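Long-range contact in translation initiation factor eif-2b-like protein (PDB 4ZEO), which probably acts in translation initiation as the delta subunit of eIF2B, the GDP-GTP exchange factor complex for eIF2: residues His156-Ala161 with Phe185-Glu190. Residues are numbered along the deposited sequence; the frame is centred on the assembly and turned at random.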
# COMPACT_ATOMS: atom_id res chain seq x y z
N HIS A 156 6.87 22.66 -5.34
CA HIS A 156 5.73 22.86 -6.20
C HIS A 156 4.44 22.87 -5.35
O HIS A 156 4.32 22.08 -4.41
CB HIS A 156 5.69 21.75 -7.25
CG HIS A 156 4.72 21.99 -8.36
ND1 HIS A 156 3.35 21.79 -8.23
CD2 HIS A 156 4.90 22.44 -9.63
CE1 HIS A 156 2.75 22.09 -9.36
NE2 HIS A 156 3.67 22.49 -10.23
N PRO A 157 3.47 23.74 -5.68
CA PRO A 157 2.26 23.75 -4.85
C PRO A 157 1.52 22.40 -4.76
O PRO A 157 0.95 22.09 -3.71
CB PRO A 157 1.39 24.83 -5.52
CG PRO A 157 1.95 24.99 -6.89
CD PRO A 157 3.43 24.80 -6.70
N ALA A 158 1.53 21.61 -5.83
CA ALA A 158 0.88 20.31 -5.79
C ALA A 158 1.54 19.42 -4.74
O ALA A 158 0.86 18.70 -4.00
CB ALA A 158 0.92 19.65 -7.15
N VAL A 159 2.86 19.46 -4.67
CA VAL A 159 3.63 18.69 -3.70
C VAL A 159 3.39 19.19 -2.27
O VAL A 159 3.25 18.41 -1.34
CB VAL A 159 5.16 18.72 -4.07
CG1 VAL A 159 6.04 18.15 -2.92
CG2 VAL A 159 5.40 17.97 -5.40
N LEU A 160 3.29 20.50 -2.12
CA LEU A 160 3.05 21.12 -0.84
C LEU A 160 1.73 20.62 -0.22
O LEU A 160 1.68 20.24 0.96
CB LEU A 160 3.00 22.62 -1.05
CG LEU A 160 3.12 23.49 0.19
CD1 LEU A 160 4.58 23.46 0.63
CD2 LEU A 160 2.62 24.90 -0.08
N ALA A 161 0.67 20.58 -1.03
CA ALA A 161 -0.63 20.12 -0.60
C ALA A 161 -0.59 18.64 -0.21
O ALA A 161 -1.15 18.26 0.81
CB ALA A 161 -1.67 20.36 -1.67
N PHE A 185 3.90 14.83 -8.64
CA PHE A 185 5.11 14.80 -9.46
C PHE A 185 4.75 14.97 -10.95
O PHE A 185 5.49 15.55 -11.74
CB PHE A 185 5.87 13.49 -9.28
CG PHE A 185 6.65 13.41 -8.01
CD1 PHE A 185 6.69 14.47 -7.12
CD2 PHE A 185 7.43 12.29 -7.73
CE1 PHE A 185 7.45 14.40 -5.95
CE2 PHE A 185 8.19 12.21 -6.56
CZ PHE A 185 8.20 13.26 -5.68
N ARG A 186 3.60 14.43 -11.32
CA ARG A 186 3.15 14.54 -12.68
C ARG A 186 2.98 16.02 -13.03
O ARG A 186 3.40 16.49 -14.09
CB ARG A 186 1.85 13.75 -12.85
CG ARG A 186 1.57 13.32 -14.25
CD ARG A 186 0.21 12.69 -14.37
NE ARG A 186 -0.02 12.25 -15.74
CZ ARG A 186 -0.46 13.06 -16.69
NH1 ARG A 186 -0.71 14.33 -16.39
NH2 ARG A 186 -0.66 12.61 -17.92
N LYS A 187 2.39 16.77 -12.10
CA LYS A 187 2.18 18.19 -12.26
C LYS A 187 3.52 18.96 -12.28
O LYS A 187 3.70 19.91 -13.04
CB LYS A 187 1.28 18.71 -11.14
CG LYS A 187 -0.19 18.38 -11.31
CD LYS A 187 -1.01 19.02 -10.20
CE LYS A 187 -2.41 18.44 -10.08
NZ LYS A 187 -3.37 18.96 -11.10
N VAL A 188 4.47 18.51 -11.46
CA VAL A 188 5.79 19.13 -11.40
C VAL A 188 6.48 19.04 -12.76
O VAL A 188 7.04 20.03 -13.24
CB VAL A 188 6.67 18.45 -10.32
CG1 VAL A 188 8.10 18.93 -10.40
CG2 VAL A 188 6.08 18.69 -8.95
N ILE A 189 6.40 17.87 -13.39
CA ILE A 189 6.97 17.67 -14.71
C ILE A 189 6.28 18.53 -15.77
O ILE A 189 6.96 19.14 -16.60
CB ILE A 189 6.85 16.19 -15.11
CG1 ILE A 189 7.71 15.34 -14.18
CG2 ILE A 189 7.29 15.98 -16.54
CD1 ILE A 189 7.49 13.86 -14.35
N GLU A 190 4.95 18.64 -15.69
CA GLU A 190 4.19 19.48 -16.62
C GLU A 190 4.68 20.91 -16.54
O GLU A 190 4.93 21.55 -17.55
CB GLU A 190 2.67 19.42 -16.33
CG GLU A 190 1.96 18.16 -16.82
CD GLU A 190 0.45 18.13 -16.50
OE1 GLU A 190 0.07 18.32 -15.33
OE2 GLU A 190 -0.35 17.93 -17.45
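H156 holds CG anti to its backbone N (chi1 -169°), and V188 holds CG2 beside its own backbone N, anti to the carbonyl carbon. These torsions bring H156 CG and V188 CG2 together, and the two side chains run by one another in opposite senses. V188 CG2 sits 3.5 Å from H156 CB. V188 CA lies over one face of the H156 ring as a CH-pi contact, 4.2 Å from its centroid. P157 CD lies over the opposite face, near the rim. H156 is also the N-cap of helix 157-168: its ND1 accepts from A158 N at 3.0 Å, with the donor tilted 15° out of the ring plane. Its NE2 is hydrogen-bonded to S191 OG, just past the segment 185-190. Both ring nitrogens therefore have partners, which would hold the ring in its present rotation. An alanine here would probably leave A158 N without its capping bond and S191 OG without this partner, and open a gap over V188 CA, where the ring had been. Helices 157-168 and 174-191 form an antiparallel pair in the helical part of the chain, apart from the Rossmann-like parallel sheet. Their short segments approach to 8.8 Å between axes, at 165°. Further along, V159 CG2 packs 3.7 Å from V188 CG2. V159 CG2 also meets the edge of the F185 ring, 4.1 Å from F185 CD1, near the ring plane. Helix 200-219 covers this buried side, with Q212 touching V159 and F185, and V208 touching V188. On the more exposed side, the aliphatic chain of K187 passes A158, with K187 CD 3.7 Å from A158 CB.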